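Local coordinates for protein nicotinate phosphoribosyltransferase (Vibrio cholerae, PDB 4HL7) that probably makes nicotinate ribonucleotide from nicotinate and phosphoribosyl diphosphate, with ATP hydrolysis, as a step of NAD biosynthesis, at residues 6-20 with 186-198. Sequence-based numbering, arbitrary orientation.
Sequences RLFSPHIIRSLLDLD and TRRRFSSQVQRDV
Asp-18 swings its CG anti to the backbone N (chi1 -171°), while Arg-189 leaves its backbone with chi1 at 63° and then runs straight from CG to NE; these torsions bring the two side chains in from opposite directions. The guanidinium takes the carboxylate end-on: NH1 of Arg-189 donates to Asp-18 OD1 at 2.8 Å, on its syn lone pair, and NH2 to OD2 at 2.9 Å. OD2 also accepts from Arg-14 N, and NH1 of Arg-189 gives a second bond to Gln-195 OE1. Ser-192 CB lies over the centre of the Arg-189 guanidinium, 3.4 Å above its plane, and with the three bonds fixes its rotation. Ser-192 OG links two loop residues, donating to Ile-12 O at 3.0 Å and accepting from Arg-14 NE. Arg-14 NH2 meets Gln-193 OE1 from above the carbonyl plane. Ser-191 is the helix N-cap: its OG takes Val-194 N and gives its own proton to Leu-7 O at 2.7 Å. Beside it Phe-190 packs on Leu-7 and Phe-8, the two rings almost parallel but so offset that they hardly overlap. At the other end Arg-187 NH2 makes a salt bridge to Asp-20 OD2 at 2.7 Å, guanidinium and carboxylate nearly coplanar; Glu-132 pairs with Arg-187 NH1. The contact joins the N-terminal loop before helix 21-33 to helix 192-205 of the TIM-barrel-like part, after strand 181-183, and touches helices 131-147 and 216-222.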
ATOM      1  N   ARG A   6       4.886  -5.192 -26.065  1.00 37.47           N
ATOM      2  CA  ARG A   6       5.291  -3.887 -25.533  1.00 35.50           C
ATOM      3  C   ARG A   6       4.356  -3.372 -24.421  1.00 35.97           C
ATOM      4  O   ARG A   6       4.735  -2.529 -23.653  1.00 33.30           O
ATOM      5  CB  ARG A   6       5.447  -2.853 -26.649  1.00 42.60           C
ATOM      6  CG  ARG A   6       6.326  -3.291 -27.827  1.00 47.12           C
ATOM      7  CD  ARG A   6       6.949  -2.078 -28.512  1.00 51.43           C
ATOM      8  NE  ARG A   6       7.055  -0.980 -27.545  1.00 59.36           N
ATOM      9  CZ  ARG A   6       6.830   0.300 -27.827  1.00 62.87           C
ATOM     10  NH1 ARG A   6       6.504   0.657 -29.054  1.00 60.10           N
ATOM     11  NH2 ARG A   6       6.919   1.221 -26.878  1.00 63.49           N
ATOM     12  N   LEU A   7       3.147  -3.919 -24.339  1.00 34.55           N
ATOM     13  CA  LEU A   7       2.218  -3.573 -23.277  1.00 30.85           C
ATOM     14  C   LEU A   7       2.258  -4.620 -22.159  1.00 28.42           C
ATOM     15  O   LEU A   7       2.062  -4.278 -20.979  1.00 25.57           O
ATOM     16  CB  LEU A   7       0.790  -3.504 -23.814  1.00 35.37           C
ATOM     17  CG  LEU A   7       0.040  -2.207 -24.147  1.00 37.93           C
ATOM     18  CD1 LEU A   7      -1.431  -2.529 -24.362  1.00 39.22           C
ATOM     19  CD2 LEU A   7       0.193  -1.137 -23.078  1.00 35.10           C
ATOM     20  N   PHE A   8       2.458  -5.891 -22.531  1.00 28.62           N
ATOM     21  CA  PHE A   8       2.359  -6.995 -21.570  1.00 27.86           C
ATOM     22  C   PHE A   8       3.549  -7.932 -21.733  1.00 30.53           C
ATOM     23  O   PHE A   8       3.803  -8.401 -22.854  1.00 32.34           O
ATOM     24  CB  PHE A   8       1.095  -7.789 -21.813  1.00 27.08           C
ATOM     25  CG  PHE A   8      -0.154  -6.984 -21.740  1.00 27.99           C
ATOM     26  CD1 PHE A   8      -0.917  -6.770 -22.887  1.00 29.19           C
ATOM     27  CD2 PHE A   8      -0.577  -6.437 -20.522  1.00 26.14           C
ATOM     28  CE1 PHE A   8      -2.100  -6.019 -22.838  1.00 30.07           C
ATOM     29  CE2 PHE A   8      -1.761  -5.701 -20.449  1.00 26.23           C
ATOM     30  CZ  PHE A   8      -2.513  -5.477 -21.630  1.00 27.30           C
ATOM     31  N   SER A   9       4.292  -8.196 -20.642  1.00 29.49           N
ATOM     32  CA  SER A   9       5.322  -9.255 -20.701  1.00 30.27           C
ATOM     33  C   SER A   9       4.664 -10.642 -20.612  1.00 31.04           C
ATOM     34  O   SER A   9       3.451 -10.752 -20.267  1.00 28.83           O
ATOM     35  CB  SER A   9       6.341  -9.086 -19.564  1.00 28.66           C
ATOM     36  OG  SER A   9       5.685  -8.907 -18.288  1.00 28.73           O
ATOM     37  N   PRO A  10       5.458 -11.726 -20.833  1.00 31.29           N
ATOM     38  CA  PRO A  10       4.808 -13.019 -20.749  1.00 31.55           C
ATOM     39  C   PRO A  10       4.262 -13.323 -19.368  1.00 33.26           C
ATOM     40  O   PRO A  10       3.234 -13.975 -19.241  1.00 35.73           O
ATOM     41  CB  PRO A  10       5.933 -14.011 -21.138  1.00 31.62           C
ATOM     42  CG  PRO A  10       6.886 -13.220 -21.947  1.00 33.56           C
ATOM     43  CD  PRO A  10       6.847 -11.830 -21.343  1.00 30.31           C
ATOM     44  N   HIS A  11       4.927 -12.818 -18.338  1.00 31.84           N
ATOM     45  CA  HIS A  11       4.525 -13.102 -16.957  1.00 32.45           C
ATOM     46  C   HIS A  11       3.952 -11.841 -16.314  1.00 28.24           C
ATOM     47  O   HIS A  11       4.489 -10.744 -16.500  1.00 31.45           O
ATOM     48  CB  HIS A  11       5.729 -13.655 -16.179  1.00 33.94           C
ATOM     49  CG  HIS A  11       7.016 -12.867 -16.389  1.00 40.95           C
ATOM     50  ND1 HIS A  11       7.154 -11.925 -17.366  1.00 46.23           N
ATOM     51  CD2 HIS A  11       8.246 -12.904 -15.707  1.00 41.71           C
ATOM     52  CE1 HIS A  11       8.394 -11.383 -17.308  1.00 47.54           C
ATOM     53  NE2 HIS A  11       9.063 -11.974 -16.291  1.00 43.82           N
ATOM     54  N   ILE A  12       2.815 -11.994 -15.630  1.00 25.07           N
ATOM     55  CA  ILE A  12       2.167 -10.900 -14.869  1.00 24.45           C
ATOM     56  C   ILE A  12       3.038 -10.634 -13.622  1.00 22.77           C
ATOM     57  O   ILE A  12       3.581  -9.552 -13.463  1.00 23.59           O
ATOM     58  CB  ILE A  12       0.694 -11.279 -14.515  1.00 24.72           C
ATOM     59  CG1 ILE A  12      -0.133 -11.374 -15.825  1.00 26.43           C
ATOM     60  CG2 ILE A  12       0.122 -10.316 -13.460  1.00 22.27           C
ATOM     61  CD1 ILE A  12      -1.584 -11.761 -15.621  1.00 28.57           C
ATOM     62  N   ILE A  13       3.214 -11.643 -12.795  1.00 22.66           N
ATOM     63  CA  ILE A  13       4.049 -11.513 -11.604  1.00 20.79           C
ATOM     64  C   ILE A  13       5.480 -11.962 -11.950  1.00 22.10           C
ATOM     65  O   ILE A  13       5.697 -13.053 -12.492  1.00 22.15           O
ATOM     66  CB  ILE A  13       3.478 -12.325 -10.415  1.00 21.17           C
ATOM     67  CG1 ILE A  13       2.018 -11.861 -10.100  1.00 20.71           C
ATOM     68  CG2 ILE A  13       4.420 -12.253  -9.219  1.00 19.31           C
ATOM     69  CD1 ILE A  13       1.875 -10.428  -9.600  1.00 21.33           C
ATOM     70  N   ARG A  14       6.452 -11.123 -11.650  1.00 21.57           N
ATOM     71  CA  ARG A  14       7.794 -11.338 -12.202  1.00 23.82           C
ATOM     72  C   ARG A  14       8.657 -12.244 -11.315  1.00 25.23           C
ATOM     73  O   ARG A  14       9.574 -12.864 -11.797  1.00 25.34           O
ATOM     74  CB  ARG A  14       8.430  -9.994 -12.387  1.00 25.19           C
ATOM     75  CG  ARG A  14       7.596  -9.204 -13.388  1.00 28.38           C
ATOM     76  CD  ARG A  14       8.441  -8.615 -14.394  1.00 31.62           C
ATOM     77  NE  ARG A  14       7.659  -8.085 -15.512  1.00 28.84           N
ATOM     78  CZ  ARG A  14       8.208  -7.345 -16.446  1.00 29.74           C
ATOM     79  NH1 ARG A  14       9.513  -7.074 -16.371  1.00 28.94           N
ATOM     80  NH2 ARG A  14       7.471  -6.875 -17.445  1.00 27.91           N
ATOM     81  N   SER A  15       8.359 -12.261 -10.025  1.00 23.85           N
ATOM     82  CA  SER A  15       9.112 -13.040  -8.997  1.00 23.80           C
ATOM     83  C   SER A  15       8.394 -12.815  -7.684  1.00 22.65           C
ATOM     84  O   SER A  15       7.469 -11.991  -7.617  1.00 21.50           O
ATOM     85  CB  SER A  15      10.570 -12.576  -8.869  1.00 23.90           C
ATOM     86  OG  SER A  15      10.708 -11.356  -8.119  1.00 23.86           O
ATOM     87  N   LEU A  16       8.812 -13.502  -6.616  1.00 20.22           N
ATOM     88  CA  LEU A  16       8.160 -13.254  -5.313  1.00 22.04           C
ATOM     89  C   LEU A  16       8.719 -11.993  -4.657  1.00 19.95           C
ATOM     90  O   LEU A  16       8.355 -11.660  -3.508  1.00 20.43           O
ATOM     91  CB  LEU A  16       8.314 -14.473  -4.368  1.00 23.50           C
ATOM     92  CG  LEU A  16       7.385 -15.692  -4.589  1.00 25.55           C
ATOM     93  CD1 LEU A  16       7.616 -16.739  -3.506  1.00 20.47           C
ATOM     94  CD2 LEU A  16       5.897 -15.310  -4.662  1.00 28.16           C
ATOM     95  N   LEU A  17       9.613 -11.283  -5.365  1.00 18.72           N
ATOM     96  CA  LEU A  17      10.014  -9.919  -4.934  1.00 19.20           C
ATOM     97  C   LEU A  17       9.180  -8.808  -5.636  1.00 18.17           C
ATOM     98  O   LEU A  17       9.267  -7.600  -5.274  1.00 15.46           O
ATOM     99  CB  LEU A  17      11.528  -9.685  -5.248  1.00 19.85           C
ATOM    100  CG  LEU A  17      12.506 -10.542  -4.412  1.00 22.91           C
ATOM    101  CD1 LEU A  17      13.932 -10.125  -4.770  1.00 24.71           C
ATOM    102  CD2 LEU A  17      12.229 -10.332  -2.916  1.00 23.46           C
ATOM    103  N   ASP A  18       8.371  -9.227  -6.624  1.00 18.06           N
ATOM    104  CA  ASP A  18       7.500  -8.309  -7.366  1.00 17.86           C
ATOM    105  C   ASP A  18       6.263  -7.954  -6.564  1.00 17.69           C
ATOM    106  O   ASP A  18       5.128  -8.387  -6.912  1.00 17.79           O
ATOM    107  CB  ASP A  18       7.096  -8.971  -8.690  1.00 18.26           C
ATOM    108  CG  ASP A  18       6.377  -8.026  -9.640  1.00 18.78           C
ATOM    109  OD1 ASP A  18       6.344  -6.800  -9.408  1.00 19.64           O
ATOM    110  OD2 ASP A  18       5.782  -8.527 -10.600  1.00 20.20           O
ATOM    111  N   LEU A  19       6.474  -7.192  -5.494  1.00 17.55           N
ATOM    112  CA  LEU A  19       5.460  -6.836  -4.533  1.00 16.78           C
ATOM    113  C   LEU A  19       5.974  -5.676  -3.706  1.00 16.48           C
ATOM    114  O   LEU A  19       7.190  -5.340  -3.818  1.00 16.79           O
ATOM    115  CB  LEU A  19       5.081  -8.044  -3.612  1.00 17.69           C
ATOM    116  CG  LEU A  19       6.178  -9.028  -3.144  1.00 16.82           C
ATOM    117  CD1 LEU A  19       7.159  -8.379  -2.182  1.00 19.44           C
ATOM    118  CD2 LEU A  19       5.469 -10.216  -2.457  1.00 17.93           C
ATOM    119  N   ASP A  20       5.100  -5.077  -2.870  1.00 16.69           N
ATOM    120  CA  ASP A  20       5.587  -3.958  -2.000  1.00 16.58           C
ATOM    121  C   ASP A  20       6.497  -4.518  -0.935  1.00 17.52           C
ATOM    122  O   ASP A  20       6.135  -5.464  -0.243  1.00 16.38           O
ATOM    123  CB  ASP A  20       4.403  -3.243  -1.356  1.00 20.09           C
ATOM    124  CG  ASP A  20       3.622  -2.347  -2.362  1.00 24.33           C
ATOM    125  OD1 ASP A  20       4.163  -2.001  -3.456  1.00 30.19           O
ATOM    126  OD2 ASP A  20       2.482  -1.972  -2.006  1.00 29.47           O
ATOM    127  N   THR A 186       2.881  -0.544  -7.660  1.00 18.35           N
ATOM    128  CA  THR A 186       2.780  -1.961  -7.995  1.00 16.76           C
ATOM    129  C   THR A 186       1.311  -2.509  -7.950  1.00 17.14           C
ATOM    130  O   THR A 186       0.862  -3.237  -8.854  1.00 17.75           O
ATOM    131  CB  THR A 186       3.636  -2.763  -6.972  1.00 16.81           C
ATOM    132  OG1 THR A 186       5.024  -2.427  -7.132  1.00 17.93           O
ATOM    133  CG2 THR A 186       3.426  -4.307  -7.138  1.00 18.13           C
ATOM    134  N   ARG A 187       0.614  -2.237  -6.836  1.00 17.79           N
ATOM    135  CA  ARG A 187      -0.710  -2.859  -6.583  1.00 18.23           C
ATOM    136  C   ARG A 187      -1.766  -2.498  -7.601  1.00 21.15           C
ATOM    137  O   ARG A 187      -2.683  -3.301  -7.862  1.00 22.04           O
ATOM    138  CB  ARG A 187      -1.237  -2.546  -5.177  1.00 20.03           C
ATOM    139  CG  ARG A 187      -1.518  -1.060  -4.897  1.00 23.01           C
ATOM    140  CD  ARG A 187      -1.795  -0.844  -3.415  1.00 25.48           C
ATOM    141  NE  ARG A 187      -0.717  -1.346  -2.593  1.00 26.57           N
ATOM    142  CZ  ARG A 187      -0.907  -1.934  -1.410  1.00 26.28           C
ATOM    143  NH1 ARG A 187      -2.140  -2.074  -0.963  1.00 28.04           N
ATOM    144  NH2 ARG A 187       0.136  -2.411  -0.707  1.00 22.08           N
ATOM    145  N   ARG A 188      -1.626  -1.328  -8.238  1.00 20.35           N
ATOM    146  CA  ARG A 188      -2.654  -1.006  -9.280  1.00 23.15           C
ATOM    147  C   ARG A 188      -2.056  -0.667 -10.627  1.00 21.10           C
ATOM    148  O   ARG A 188      -2.618   0.114 -11.401  1.00 21.69           O
ATOM    149  CB  ARG A 188      -3.662   0.061  -8.809  1.00 28.25           C
ATOM    150  CG  ARG A 188      -4.805  -0.470  -7.919  1.00 31.61           C
ATOM    151  CD  ARG A 188      -5.469   0.719  -7.190  1.00 34.24           C
ATOM    152  NE  ARG A 188      -6.246   0.370  -5.990  1.00 35.18           N
ATOM    153  CZ  ARG A 188      -5.836   0.530  -4.720  1.00 35.36           C
ATOM    154  NH1 ARG A 188      -4.601   0.980  -4.428  1.00 31.31           N
ATOM    155  NH2 ARG A 188      -6.671   0.207  -3.719  1.00 37.58           N
ATOM    156  N   ARG A 189      -0.943  -1.309 -10.942  1.00 19.39           N
ATOM    157  CA  ARG A 189      -0.314  -1.048 -12.245  1.00 18.40           C
ATOM    158  C   ARG A 189      -1.189  -1.515 -13.390  1.00 18.84           C
ATOM    159  O   ARG A 189      -1.966  -2.473 -13.256  1.00 18.62           O
ATOM    160  CB  ARG A 189       1.050  -1.719 -12.364  1.00 18.17           C
ATOM    161  CG  ARG A 189       1.015  -3.269 -12.286  1.00 18.45           C
ATOM    162  CD  ARG A 189       2.367  -3.732 -11.808  1.00 18.22           C
ATOM    163  NE  ARG A 189       2.388  -5.192 -11.808  1.00 17.63           N
ATOM    164  CZ  ARG A 189       3.371  -5.910 -11.289  1.00 19.48           C
ATOM    165  NH1 ARG A 189       4.455  -5.293 -10.790  1.00 18.10           N
ATOM    166  NH2 ARG A 189       3.303  -7.257 -11.340  1.00 18.63           N
ATOM    167  N   PHE A 190      -1.037  -0.879 -14.554  1.00 18.79           N
ATOM    168  CA  PHE A 190      -1.730  -1.355 -15.743  1.00 20.10           C
ATOM    169  C   PHE A 190      -1.229  -2.795 -16.084  1.00 20.06           C
ATOM    170  O   PHE A 190      -2.025  -3.667 -16.458  1.00 18.45           O
ATOM    171  CB  PHE A 190      -1.418  -0.427 -16.931  1.00 19.61           C
ATOM    172  CG  PHE A 190      -2.111  -0.825 -18.217  1.00 20.84           C
ATOM    173  CD1 PHE A 190      -3.403  -0.344 -18.510  1.00 21.86           C
ATOM    174  CD2 PHE A 190      -1.472  -1.620 -19.158  1.00 20.76           C
ATOM    175  CE1 PHE A 190      -4.038  -0.720 -19.669  1.00 21.40           C
ATOM    176  CE2 PHE A 190      -2.118  -1.997 -20.345  1.00 22.53           C
ATOM    177  CZ  PHE A 190      -3.403  -1.539 -20.593  1.00 22.31           C
ATOM    178  N   SER A 191       0.096  -3.004 -15.947  1.00 18.34           N
ATOM    179  CA  SER A 191       0.743  -4.266 -16.228  1.00 19.08           C
ATOM    180  C   SER A 191       2.145  -4.188 -15.624  1.00 19.00           C
ATOM    181  O   SER A 191       2.631  -3.098 -15.347  1.00 18.26           O
ATOM    182  CB  SER A 191       0.801  -4.551 -17.748  1.00 20.36           C
ATOM    183  OG  SER A 191       1.683  -3.629 -18.388  1.00 21.30           O
ATOM    184  N   SER A 192       2.781  -5.334 -15.384  1.00 19.93           N
ATOM    185  CA  SER A 192       4.167  -5.308 -14.879  1.00 20.08           C
ATOM    186  C   SER A 192       5.126  -4.655 -15.918  1.00 20.24           C
ATOM    187  O   SER A 192       6.112  -3.986 -15.529  1.00 20.71           O
ATOM    188  CB  SER A 192       4.631  -6.723 -14.456  1.00 20.16           C
ATOM    189  OG  SER A 192       4.548  -7.609 -15.553  1.00 20.02           O
ATOM    190  N   GLN A 193       4.858  -4.866 -17.217  1.00 21.19           N
ATOM    191  CA  GLN A 193       5.647  -4.244 -18.312  1.00 23.33           C
ATOM    192  C   GLN A 193       5.539  -2.736 -18.275  1.00 23.20           C
ATOM    193  O   GLN A 193       6.568  -2.028 -18.426  1.00 22.19           O
ATOM    194  CB  GLN A 193       5.249  -4.799 -19.706  1.00 26.21           C
ATOM    195  CG  GLN A 193       6.161  -4.364 -20.875  1.00 28.42           C
ATOM    196  CD  GLN A 193       7.603  -4.740 -20.628  1.00 30.00           C
ATOM    197  OE1 GLN A 193       7.886  -5.850 -20.265  1.00 32.71           O
ATOM    198  NE2 GLN A 193       8.489  -3.772 -20.701  1.00 30.25           N
ATOM    199  N   VAL A 194       4.313  -2.217 -18.081  1.00 22.06           N
ATOM    200  CA  VAL A 194       4.155  -0.781 -17.982  1.00 22.36           C
ATOM    201  C   VAL A 194       4.853  -0.224 -16.763  1.00 21.18           C
ATOM    202  O   VAL A 194       5.533   0.819 -16.865  1.00 19.82           O
ATOM    203  CB  VAL A 194       2.678  -0.316 -17.973  1.00 24.77           C
ATOM    204  CG1 VAL A 194       2.594   1.150 -17.536  1.00 22.23           C
ATOM    205  CG2 VAL A 194       2.065  -0.532 -19.341  1.00 25.21           C
ATOM    206  N   GLN A 195       4.743  -0.894 -15.613  1.00 19.70           N
ATOM    207  CA  GLN A 195       5.474  -0.417 -14.429  1.00 18.92           C
ATOM    208  C   GLN A 195       6.968  -0.450 -14.702  1.00 18.90           C
ATOM    209  O   GLN A 195       7.707   0.447 -14.259  1.00 19.55           O
ATOM    210  CB  GLN A 195       5.205  -1.273 -13.183  1.00 18.26           C
ATOM    211  CG  GLN A 195       5.877  -0.713 -11.899  1.00 17.49           C
ATOM    212  CD  GLN A 195       5.557  -1.521 -10.665  1.00 18.64           C
ATOM    213  OE1 GLN A 195       5.129  -2.666 -10.768  1.00 18.33           O
ATOM    214  NE2 GLN A 195       5.745  -0.921  -9.479  1.00 17.93           N
ATOM    215  N   ARG A 196       7.417  -1.547 -15.319  1.00 20.12           N
ATOM    216  CA  ARG A 196       8.851  -1.702 -15.621  1.00 24.07           C
ATOM    217  C   ARG A 196       9.360  -0.485 -16.436  1.00 24.01           C
ATOM    218  O   ARG A 196      10.350   0.154 -16.058  1.00 22.55           O
ATOM    219  CB  ARG A 196       9.130  -3.019 -16.340  1.00 23.35           C
ATOM    220  CG  ARG A 196      10.634  -3.293 -16.560  1.00 25.94           C
ATOM    221  CD  ARG A 196      11.047  -2.883 -17.971  1.00 31.90           C
ATOM    222  NE  ARG A 196      12.490  -2.664 -18.044  1.00 35.15           N
ATOM    223  CZ  ARG A 196      13.074  -1.786 -18.866  1.00 36.62           C
ATOM    224  NH1 ARG A 196      14.392  -1.657 -18.863  1.00 36.33           N
ATOM    225  NH2 ARG A 196      12.337  -1.026 -19.678  1.00 35.59           N
ATOM    226  N   ASP A 197       8.651  -0.147 -17.505  1.00 22.94           N
ATOM    227  CA  ASP A 197       9.052   0.960 -18.392  1.00 24.06           C
ATOM    228  C   ASP A 197       8.959   2.314 -17.684  1.00 24.27           C
ATOM    229  O   ASP A 197       9.747   3.227 -17.953  1.00 22.50           O
ATOM    230  CB  ASP A 197       8.140   1.015 -19.591  1.00 25.68           C
ATOM    231  CG  ASP A 197       8.409  -0.101 -20.591  1.00 31.54           C
ATOM    232  OD1 ASP A 197       9.456  -0.758 -20.487  1.00 33.48           O
ATOM    233  OD2 ASP A 197       7.523  -0.362 -21.426  1.00 32.67           O
ATOM    234  N   VAL A 198       7.928   2.470 -16.854  1.00 20.79           N
ATOM    235  CA  VAL A 198       7.743   3.678 -16.081  1.00 21.73           C
ATOM    236  C   VAL A 198       8.913   3.918 -15.145  1.00 22.76           C
ATOM    237  O   VAL A 198       9.465   5.029 -15.101  1.00 23.13           O
ATOM    238  CB  VAL A 198       6.380   3.677 -15.325  1.00 23.01           C
ATOM    239  CG1 VAL A 198       6.387   4.719 -14.201  1.00 24.08           C
ATOM    240  CG2 VAL A 198       5.257   3.886 -16.360  1.00 21.92           C
TER
HETATM  241  O   HOH W   1       7.447  -1.809 -23.422  1.00 37.45           O
HETATM  242  O   HOH W   2       3.140  -7.273 -18.151  1.00 21.94           O
HETATM  243  O   HOH W   3      10.528  -6.497 -19.162  1.00 35.15           O
HETATM  244  O   HOH W   4       1.829  -0.682  -4.459  1.00 16.57           O